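Local structure of unsaturated glucuronyl hydrolase (Streptococcus agalactiae, 2ZZR) at residues G237-Q248 with V287-T295; Q300-A308 with L358-H366. The protein hydrolyses unsaturated hyaluronan, chondroitin and heparin disaccharides, releasing the unsaturated uronic acid made by polysaccharide lyases. All coordinates share one frame; numbering follows the deposited sequence. Where two conformers were deposited one is given.

Interaction 1 of 2, residues G237-Q248 with V287-T295. With SO4 (sulfate ion), chain C.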
loop_
_atom_site.group_PDB
_atom_site.type_symbol
_atom_site.label_atom_id
_atom_site.label_comp_id
_atom_site.label_asym_id
_atom_site.label_seq_id
_atom_site.Cartn_x
_atom_site.Cartn_y
_atom_site.Cartn_z
ATOM N N GLY A 237 -16.189 3.443 2.693
ATOM C CA GLY A 237 -16.287 4.323 3.856
ATOM C C GLY A 237 -17.635 4.184 4.543
ATOM O O GLY A 237 -18.547 3.562 4.001
ATOM N N TYR A 238 -17.758 4.773 5.731
ATOM C CA TYR A 238 -18.986 4.691 6.531
ATOM C C TYR A 238 -20.206 5.261 5.806
ATOM O O TYR A 238 -21.257 4.615 5.741
ATOM C CB TYR A 238 -18.785 5.396 7.877
ATOM C CG TYR A 238 -19.973 5.305 8.813
ATOM C CD1 TYR A 238 -20.278 4.114 9.470
ATOM C CD2 TYR A 238 -20.789 6.417 9.046
ATOM C CE1 TYR A 238 -21.367 4.026 10.337
ATOM C CE2 TYR A 238 -21.881 6.340 9.912
ATOM C CZ TYR A 238 -22.161 5.139 10.553
ATOM O OH TYR A 238 -23.234 5.047 11.413
ATOM N N SER A 239 -20.055 6.466 5.264
ATOM C CA SER A 239 -21.149 7.162 4.591
ATOM C C SER A 239 -20.618 7.984 3.418
ATOM O O SER A 239 -19.408 8.047 3.199
ATOM C CB SER A 239 -21.895 8.065 5.580
ATOM O OG SER A 239 -21.085 9.146 6.013
ATOM N N ASP A 240 -21.528 8.613 2.674
ATOM C CA ASP A 240 -21.159 9.460 1.538
ATOM C C ASP A 240 -20.349 10.676 1.967
ATOM O O ASP A 240 -19.608 11.248 1.164
ATOM C CB ASP A 240 -22.410 9.938 0.791
ATOM C CG ASP A 240 -23.231 8.798 0.222
ATOM O OD1 ASP A 240 -24.439 9.018 -0.022
ATOM O OD2 ASP A 240 -22.685 7.691 0.018
ATOM N N GLU A 241 -20.504 11.066 3.231
ATOM C CA GLU A 241 -19.861 12.263 3.767
ATOM C C GLU A 241 -18.596 11.936 4.559
ATOM O O GLU A 241 -17.926 12.838 5.067
ATOM C CB GLU A 241 -20.845 13.048 4.650
ATOM C CG GLU A 241 -22.000 13.718 3.890
ATOM C CD GLU A 241 -23.004 12.721 3.329
ATOM O OE1 GLU A 241 -23.375 11.767 4.050
ATOM O OE2 GLU A 241 -23.428 12.889 2.166
ATOM N N SER A 242 -18.270 10.645 4.651
ATOM C CA SER A 242 -17.157 10.187 5.477
ATOM C C SER A 242 -15.829 10.114 4.707
ATOM O O SER A 242 -15.751 10.535 3.542
ATOM C CB SER A 242 -17.490 8.845 6.143
ATOM O OG SER A 242 -17.537 7.796 5.194
ATOM N N SER A 243 -14.803 9.570 5.365
ATOM C CA SER A 243 -13.452 9.539 4.812
ATOM C C SER A 243 -12.748 8.213 5.107
ATOM O O SER A 243 -12.092 8.061 6.137
ATOM C CB SER A 243 -12.636 10.712 5.361
ATOM O OG SER A 243 -11.458 10.904 4.606
ATOM N N TRP A 244 -12.894 7.258 4.193
ATOM C CA TRP A 244 -12.301 5.925 4.332
ATOM C C TRP A 244 -10.785 6.029 4.514
ATOM O O TRP A 244 -10.102 6.617 3.683
ATOM C CB TRP A 244 -12.657 5.094 3.101
ATOM C CG TRP A 244 -12.044 3.725 3.031
ATOM C CD1 TRP A 244 -12.068 2.754 3.999
ATOM C CD2 TRP A 244 -11.358 3.161 1.912
ATOM N NE1 TRP A 244 -11.423 1.627 3.548
ATOM C CE2 TRP A 244 -10.974 1.850 2.272
ATOM C CE3 TRP A 244 -11.025 3.638 0.636
ATOM C CZ2 TRP A 244 -10.267 1.010 1.402
ATOM C CZ3 TRP A 244 -10.321 2.802 -0.227
ATOM C CH2 TRP A 244 -9.950 1.503 0.162
ATOM N N ALA A 245 -10.275 5.473 5.612
ATOM C CA ALA A 245 -8.885 5.716 6.017
ATOM C C ALA A 245 -7.853 5.144 5.051
ATOM O O ALA A 245 -6.878 5.823 4.704
ATOM C CB ALA A 245 -8.632 5.204 7.439
ATOM N N ARG A 246 -8.049 3.901 4.613
ATOM C CA ARG A 246 -7.044 3.277 3.752
ATOM C C ARG A 246 -6.916 3.947 2.380
ATOM O O ARG A 246 -5.816 4.032 1.829
ATOM C CB ARG A 246 -7.246 1.764 3.633
ATOM C CG ARG A 246 -6.064 1.083 2.935
ATOM C CD ARG A 246 -6.016 -0.410 3.192
ATOM N NE ARG A 246 -7.185 -1.108 2.645
ATOM C CZ ARG A 246 -8.177 -1.612 3.377
ATOM N NH1 ARG A 246 -8.162 -1.498 4.697
ATOM N NH2 ARG A 246 -9.188 -2.243 2.785
ATOM N N GLY A 247 -8.026 4.453 1.844
ATOM C CA GLY A 247 -7.993 5.194 0.585
ATOM C C GLY A 247 -7.079 6.402 0.673
ATOM O O GLY A 247 -6.300 6.667 -0.244
ATOM N N GLN A 248 -7.179 7.122 1.788
ATOM C CA GLN A 248 -6.302 8.253 2.078
ATOM C C GLN A 248 -4.841 7.790 2.093
ATOM O O GLN A 248 -3.973 8.434 1.501
ATOM C CB GLN A 248 -6.690 8.902 3.413
ATOM C CG GLN A 248 -6.131 10.309 3.638
ATOM C CD GLN A 248 -6.689 11.361 2.666
ATOM O OE1 GLN A 248 -6.069 12.407 2.453
ATOM N NE2 GLN A 248 -7.856 11.097 2.094
ATOM N N VAL A 287 -3.328 6.296 15.633
ATOM C CA VAL A 287 -3.645 5.168 14.760
ATOM C C VAL A 287 -5.057 5.339 14.208
ATOM O O VAL A 287 -6.032 5.334 14.955
ATOM C CB VAL A 287 -3.461 3.794 15.471
ATOM C CG1 VAL A 287 -3.982 2.657 14.602
ATOM C CG2 VAL A 287 -1.993 3.569 15.812
ATOM N N SER A 288 -5.142 5.494 12.891
ATOM C CA SER A 288 -6.393 5.793 12.204
ATOM C C SER A 288 -7.519 4.831 12.564
ATOM O O SER A 288 -7.327 3.615 12.574
ATOM C CB SER A 288 -6.174 5.739 10.694
ATOM O OG SER A 288 -5.715 4.455 10.306
ATOM N N TYR A 289 -8.688 5.394 12.862
ATOM C CA TYR A 289 -9.926 4.622 12.856
ATOM C C TYR A 289 -10.177 4.217 11.407
ATOM O O TYR A 289 -9.602 4.808 10.488
ATOM C CB TYR A 289 -11.087 5.445 13.435
ATOM C CG TYR A 289 -11.122 5.434 14.948
ATOM C CD1 TYR A 289 -12.010 4.601 15.639
ATOM C CD2 TYR A 289 -10.260 6.238 15.694
ATOM C CE1 TYR A 289 -12.039 4.578 17.032
ATOM C CE2 TYR A 289 -10.277 6.214 17.091
ATOM C CZ TYR A 289 -11.182 5.389 17.751
ATOM O OH TYR A 289 -11.208 5.361 19.131
ATOM N N TRP A 290 -11.008 3.202 11.194
ATOM C CA TRP A 290 -11.195 2.654 9.850
ATOM C C TRP A 290 -11.764 3.690 8.880
ATOM O O TRP A 290 -11.519 3.645 7.669
ATOM C CB TRP A 290 -12.057 1.391 9.903
ATOM C CG TRP A 290 -13.506 1.646 10.171
ATOM C CD1 TRP A 290 -14.113 1.750 11.392
ATOM C CD2 TRP A 290 -14.532 1.822 9.192
ATOM N NE1 TRP A 290 -15.463 1.982 11.230
ATOM C CE2 TRP A 290 -15.744 2.029 9.890
ATOM C CE3 TRP A 290 -14.549 1.820 7.791
ATOM C CZ2 TRP A 290 -16.955 2.240 9.232
ATOM C CZ3 TRP A 290 -15.751 2.033 7.137
ATOM C CH2 TRP A 290 -16.940 2.233 7.860
ATOM N N ASP A 291 -12.536 4.616 9.433
ATOM C CA ASP A 291 -12.999 5.783 8.711
ATOM C C ASP A 291 -12.594 7.002 9.519
ATOM O O ASP A 291 -12.781 7.038 10.740
ATOM C CB ASP A 291 -14.515 5.745 8.520
ATOM C CG ASP A 291 -14.987 6.749 7.495
ATOM O OD1 ASP A 291 -15.597 6.330 6.491
ATOM O OD2 ASP A 291 -14.724 7.959 7.682
ATOM N N LEU A 292 -12.023 7.990 8.835
ATOM C CA LEU A 292 -11.440 9.156 9.492
ATOM C C LEU A 292 -12.477 10.093 10.129
ATOM O O LEU A 292 -12.107 11.043 10.818
ATOM C CB LEU A 292 -10.514 9.919 8.528
ATOM C CG LEU A 292 -9.262 9.168 8.037
ATOM C CD1 LEU A 292 -8.541 9.962 6.945
ATOM C CD2 LEU A 292 -8.309 8.856 9.189
ATOM N N ILE A 293 -13.766 9.815 9.928
ATOM C CA ILE A 293 -14.809 10.580 10.632
ATOM C C ILE A 293 -14.888 10.194 12.107
ATOM O O ILE A 293 -15.408 10.958 12.928
ATOM C CB ILE A 293 -16.215 10.487 9.971
ATOM C CG1 ILE A 293 -16.727 9.040 9.927
ATOM C CG2 ILE A 293 -16.188 11.139 8.606
ATOM C CD1 ILE A 293 -18.247 8.923 9.788
ATOM N N PHE A 294 -14.357 9.019 12.437
ATOM C CA PHE A 294 -14.351 8.534 13.811
ATOM C C PHE A 294 -13.054 8.848 14.534
ATOM O O PHE A 294 -11.967 8.780 13.957
ATOM C CB PHE A 294 -14.620 7.025 13.861
ATOM C CG PHE A 294 -15.894 6.613 13.184
ATOM C CD1 PHE A 294 -17.124 7.110 13.618
ATOM C CD2 PHE A 294 -15.872 5.719 12.117
ATOM C CE1 PHE A 294 -18.305 6.733 12.990
ATOM C CE2 PHE A 294 -17.048 5.331 11.483
ATOM C CZ PHE A 294 -18.271 5.837 11.923
ATOM N N THR A 295 -13.185 9.191 15.808
ATOM C CA THR A 295 -12.040 9.385 16.679
ATOM C C THR A 295 -12.322 8.721 18.036
ATOM O O THR A 295 -13.241 7.905 18.147
ATOM C CB THR A 295 -11.653 10.891 16.797
ATOM O OG1 THR A 295 -10.406 11.014 17.496
ATOM C CG2 THR A 295 -12.747 11.698 17.511
HETATM S S SO4 C . -13.115 3.860 21.532
HETATM O O1 SO4 C . -12.436 4.979 22.173
HETATM O O2 SO4 C . -13.392 4.174 20.136
HETATM O O3 SO4 C . -12.288 2.663 21.599
HETATM O O4 SO4 C . -14.383 3.610 22.214
HETATM O O HOH W 1 -9.726 2.016 6.277
#

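Interaction 2 of 2, residues Q300-A308 with L358-H366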
loop_
_atom_site.group_PDB
_atom_site.type_symbol
_atom_site.label_atom_id
_atom_site.label_comp_id
_atom_site.label_asym_id
_atom_site.label_seq_id
_atom_site.Cartn_x
_atom_site.Cartn_y
_atom_site.Cartn_z
ATOM N N GLN A 300 -15.756 2.598 17.369
ATOM C CA GLN A 300 -15.538 1.997 16.055
ATOM C C GLN A 300 -14.165 1.329 16.001
ATOM O O GLN A 300 -13.264 1.716 16.746
ATOM C CB GLN A 300 -15.661 3.058 14.959
ATOM C CG GLN A 300 -17.068 3.614 14.785
ATOM C CD GLN A 300 -17.989 2.693 14.001
ATOM O OE1 GLN A 300 -17.541 1.788 13.293
ATOM N NE2 GLN A 300 -19.295 2.933 14.119
ATOM N N PRO A 301 -14.000 0.313 15.130
ATOM C CA PRO A 301 -12.695 -0.339 15.076
ATOM C C PRO A 301 -11.647 0.523 14.368
ATOM O O PRO A 301 -11.990 1.403 13.574
ATOM C CB PRO A 301 -12.972 -1.612 14.273
ATOM C CG PRO A 301 -14.131 -1.272 13.410
ATOM C CD PRO A 301 -14.966 -0.298 14.195
ATOM N N ARG A 302 -10.379 0.277 14.675
ATOM C CA ARG A 302 -9.293 0.947 13.966
ATOM C C ARG A 302 -9.065 0.250 12.641
ATOM O O ARG A 302 -9.548 -0.867 12.425
ATOM C CB ARG A 302 -7.996 0.896 14.784
ATOM C CG ARG A 302 -8.113 1.365 16.229
ATOM C CD ARG A 302 -8.769 2.736 16.334
ATOM N NE ARG A 302 -8.807 3.211 17.712
ATOM C CZ ARG A 302 -7.875 3.977 18.279
ATOM N NH1 ARG A 302 -6.809 4.375 17.588
ATOM N NH2 ARG A 302 -8.012 4.350 19.544
ATOM N N ASP A 303 -8.358 0.922 11.733
ATOM C CA ASP A 303 -7.748 0.229 10.615
ATOM C C ASP A 303 -6.251 0.496 10.653
ATOM O O ASP A 303 -5.772 1.478 10.081
ATOM C CB ASP A 303 -8.329 0.632 9.262
ATOM C CG ASP A 303 -7.666 -0.116 8.106
ATOM O OD1 ASP A 303 -7.689 0.395 6.973
ATOM O OD2 ASP A 303 -7.095 -1.208 8.346
ATOM N N THR A 304 -5.529 -0.396 11.325
ATOM C CA THR A 304 -4.079 -0.273 11.469
ATOM C C THR A 304 -3.367 -0.352 10.120
ATOM O O THR A 304 -2.284 0.218 9.965
ATOM C CB THR A 304 -3.509 -1.351 12.400
ATOM O OG1 THR A 304 -3.960 -2.639 11.970
ATOM C CG2 THR A 304 -3.956 -1.112 13.836
ATOM N N SER A 305 -3.962 -1.044 9.144
ATOM C CA SER A 305 -3.316 -1.181 7.829
ATOM C C SER A 305 -3.181 0.171 7.128
ATOM O O SER A 305 -2.224 0.392 6.394
ATOM C CB SER A 305 -4.024 -2.202 6.926
ATOM O OG SER A 305 -5.257 -1.715 6.412
ATOM N N ALA A 306 -4.140 1.066 7.371
ATOM C CA ALA A 306 -4.096 2.419 6.806
ATOM C C ALA A 306 -2.927 3.188 7.408
ATOM O O ALA A 306 -2.202 3.894 6.706
ATOM C CB ALA A 306 -5.406 3.149 7.068
ATOM N N THR A 307 -2.739 3.030 8.715
ATOM C CA THR A 307 -1.670 3.716 9.428
ATOM C C THR A 307 -0.289 3.159 9.028
ATOM O O THR A 307 0.646 3.935 8.792
ATOM C CB THR A 307 -1.931 3.696 10.957
ATOM O OG1 THR A 307 -3.127 4.448 11.225
ATOM C CG2 THR A 307 -0.777 4.338 11.726
ATOM N N ALA A 308 -0.175 1.836 8.907
ATOM C CA ALA A 308 1.076 1.222 8.448
ATOM C C ALA A 308 1.475 1.734 7.058
ATOM O O ALA A 308 2.632 2.097 6.827
ATOM C CB ALA A 308 0.963 -0.289 8.435
ATOM N N LEU A 358 0.051 -7.851 12.809
ATOM C CA LEU A 358 -0.581 -6.618 13.245
ATOM C C LEU A 358 -2.088 -6.838 13.381
ATOM O O LEU A 358 -2.724 -7.383 12.480
ATOM C CB LEU A 358 -0.292 -5.509 12.217
ATOM C CG LEU A 358 -0.745 -4.065 12.474
ATOM C CD1 LEU A 358 0.040 -3.402 13.598
ATOM C CD2 LEU A 358 -0.627 -3.239 11.191
ATOM N N LEU A 359 -2.645 -6.410 14.510
ATOM C CA LEU A 359 -4.067 -6.582 14.790
ATOM C C LEU A 359 -4.868 -5.328 14.447
ATOM O O LEU A 359 -4.297 -4.283 14.144
ATOM C CB LEU A 359 -4.272 -6.950 16.264
ATOM C CG LEU A 359 -3.592 -8.217 16.801
ATOM C CD1 LEU A 359 -3.658 -8.266 18.329
ATOM C CD2 LEU A 359 -4.192 -9.473 16.198
ATOM N N HIS A 360 -6.193 -5.456 14.490
ATOM C CA HIS A 360 -7.127 -4.332 14.403
ATOM C C HIS A 360 -7.102 -3.560 13.079
ATOM O O HIS A 360 -6.978 -2.335 13.060
ATOM C CB HIS A 360 -6.989 -3.398 15.621
ATOM C CG HIS A 360 -6.988 -4.122 16.933
ATOM N ND1 HIS A 360 -8.103 -4.772 17.422
ATOM C CD2 HIS A 360 -6.009 -4.307 17.850
ATOM C CE1 HIS A 360 -7.810 -5.324 18.587
ATOM N NE2 HIS A 360 -6.546 -5.058 18.870
ATOM N N GLY A 361 -7.216 -4.303 11.982
ATOM C CA GLY A 361 -7.460 -3.718 10.665
ATOM C C GLY A 361 -8.928 -3.859 10.303
ATOM O O GLY A 361 -9.682 -4.550 10.999
ATOM N N VAL A 362 -9.337 -3.177 9.235
ATOM C CA VAL A 362 -10.663 -3.358 8.644
ATOM C C VAL A 362 -10.507 -3.479 7.136
ATOM O O VAL A 362 -10.007 -2.567 6.474
ATOM C CB VAL A 362 -11.649 -2.213 9.002
ATOM C CG1 VAL A 362 -12.970 -2.367 8.230
ATOM C CG2 VAL A 362 -11.931 -2.194 10.498
ATOM N N TYR A 363 -10.918 -4.628 6.609
ATOM C CA TYR A 363 -10.839 -4.903 5.183
ATOM C C TYR A 363 -11.978 -4.204 4.432
ATOM O O TYR A 363 -11.736 -3.270 3.667
ATOM C CB TYR A 363 -10.818 -6.419 4.957
ATOM C CG TYR A 363 -10.742 -6.913 3.524
ATOM C CD1 TYR A 363 -10.406 -6.068 2.461
ATOM C CD2 TYR A 363 -10.978 -8.257 3.238
ATOM C CE1 TYR A 363 -10.327 -6.551 1.155
ATOM C CE2 TYR A 363 -10.903 -8.743 1.947
ATOM C CZ TYR A 363 -10.577 -7.893 0.912
ATOM O OH TYR A 363 -10.499 -8.386 -0.370
ATOM N N SER A 364 -13.215 -4.643 4.670
ATOM C CA SER A 364 -14.383 -4.032 4.036
ATOM C C SER A 364 -15.544 -4.021 5.028
ATOM O O SER A 364 -16.191 -5.045 5.252
ATOM C CB SER A 364 -14.756 -4.780 2.752
ATOM O OG SER A 364 -15.762 -4.078 2.035
ATOM N N TRP A 365 -15.785 -2.863 5.636
ATOM C CA TRP A 365 -16.740 -2.750 6.741
ATOM C C TRP A 365 -18.175 -3.117 6.347
ATOM O O TRP A 365 -18.832 -3.895 7.041
ATOM C CB TRP A 365 -16.692 -1.342 7.327
ATOM C CG TRP A 365 -17.431 -1.171 8.620
ATOM C CD1 TRP A 365 -16.986 -1.503 9.869
ATOM C CD2 TRP A 365 -18.737 -0.609 8.795
ATOM N NE1 TRP A 365 -17.934 -1.186 10.809
ATOM C CE2 TRP A 365 -19.018 -0.633 10.179
ATOM C CE3 TRP A 365 -19.695 -0.082 7.917
ATOM C CZ2 TRP A 365 -20.225 -0.158 10.710
ATOM C CZ3 TRP A 365 -20.896 0.392 8.446
ATOM C CH2 TRP A 365 -21.145 0.352 9.831
ATOM N N HIS A 366 -18.649 -2.564 5.234
ATOM C CA HIS A 366 -20.032 -2.780 4.805
ATOM C C HIS A 366 -20.306 -4.222 4.371
ATOM O O HIS A 366 -21.416 -4.731 4.549
ATOM C CB HIS A 366 -20.418 -1.791 3.703
ATOM C CG HIS A 366 -20.774 -0.430 4.219
ATOM N ND1 HIS A 366 -20.019 0.691 3.950
ATOM C CD2 HIS A 366 -21.804 -0.013 4.995
ATOM C CE1 HIS A 366 -20.572 1.741 4.530
ATOM N NE2 HIS A 366 -21.654 1.341 5.173
#

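Interaction 1 of 2, residues G237-Q248 with V287-T295
Phe294 presents the rim of its ring, led by CZ, to one face of Tyr238, with CZ 3.6 Å from Tyr238 CG and the planes at 77°: a T-shaped pair. The tyrosine lies in a hollow whose other walls are Ile293, with CD1 reaching Tyr238 CD2, and Trp290, whose CZ2 comes at the ring's edge. Trp290 CH2 also presses on the backbone at Tyr238 N, while the indole's NE1 is held by Gln300. A branched residue suits position 293 because its two arms part: CD1 supports the tyrosine and CG2 fits closely against the small Ser242, 3.4 Å from its CA.

With its CB against one face of Trp290, Asp291 sends its carboxylate into the bend 237-243. With CG trans to the backbone N (chi1 -166°), OD1 takes a nearly straight bond from Tyr238 N (2.8 Å, 171°), and OD2 takes Ser243 N at 2.8 Å on its syn side. OD2 also accepts from Ile293 N through its anti lone pair, an Asx turn that steadies the carboxylate. The backbones meet in a single beta bridge, Trp244 with Asp291, framed by the bonds Leu292 N to Ser243 O and Ala245 N to Trp290 O (3.0 Å).

The small CB of Ala245 sits 3.2 Å from Tyr289 O. Leu292 packs its CG against Ala245, and its side chain crosses that of Gln248 at about a right angle. An Asx turn, a single beta bridge and a T-shaped aromatic pair thus hold the loop leading into helix 245-262, whose N-cap is Trp244 and whose first turn carries Arg246, a probable substrate-binding residue of this family 88 hydrolase.

Interaction 2 of 2, residues Q300-A308 with L358-H366
With chi1 at 52°, Thr304 places OG1 between its backbone N and carbonyl carbon, facing Leu359 O, to which it donates at 2.7 Å; Asp303, its CG trans to the backbone N (chi1 -180°), swings its carboxylate toward the strand 361-362. Val362 N reaches Asp303 OD2 at 3.1 Å from well above the carboxylate plane, 60° out of it. The same oxygen receives Ser305 OG at 2.7 Å on its syn side, so several donors hold the carboxylate's orientation, while OD1 forms a salt bridge to Arg246.

Thr304 N completes the grip by donating to His360 O (3.0 Å). Gly361 CA lies 3.4 Å from Asp303 OD2, so the backbone itself passes close by the carboxylate. Around this polar centre lie apolar contacts: Leu358 CD2 reaches Thr304 CB and Ala308 CB, and Val362 CG2 lies 3.8 Å from the CG of Pro301, whose ring fixes phi near the value of an extended chain.

Asp303 is the N-cap of helix 304-318, with a weak capping bond from Ser305 N and a firmer one from Ser305 OG, and here it also ties that helix to the chain leading to Ser364, probably a substrate-binding residue.

Followed from the N terminus, the chain first passes 237-248 and helices 245-262 and 265-280, then returns at 287-295, where interaction 1 closes its loop. Interaction 2 opens only afterwards, at 300-308, and closes at 358-366 beyond helices 304-318 and 328-346; the two loops therefore follow in series, neither crossing nor nesting. They nevertheless meet in space, their centres about 10 Å apart. Arg246 NH1 reaches Val362 O as well as Asp303, the hydroxyls of Ser288 and Thr307 probably share a hydrogen bond, and Trp290 stacks on Trp365. Together they join the starts of helices 245-262 and 304-318 to the strand 361-362, close to likely substrate-binding residues.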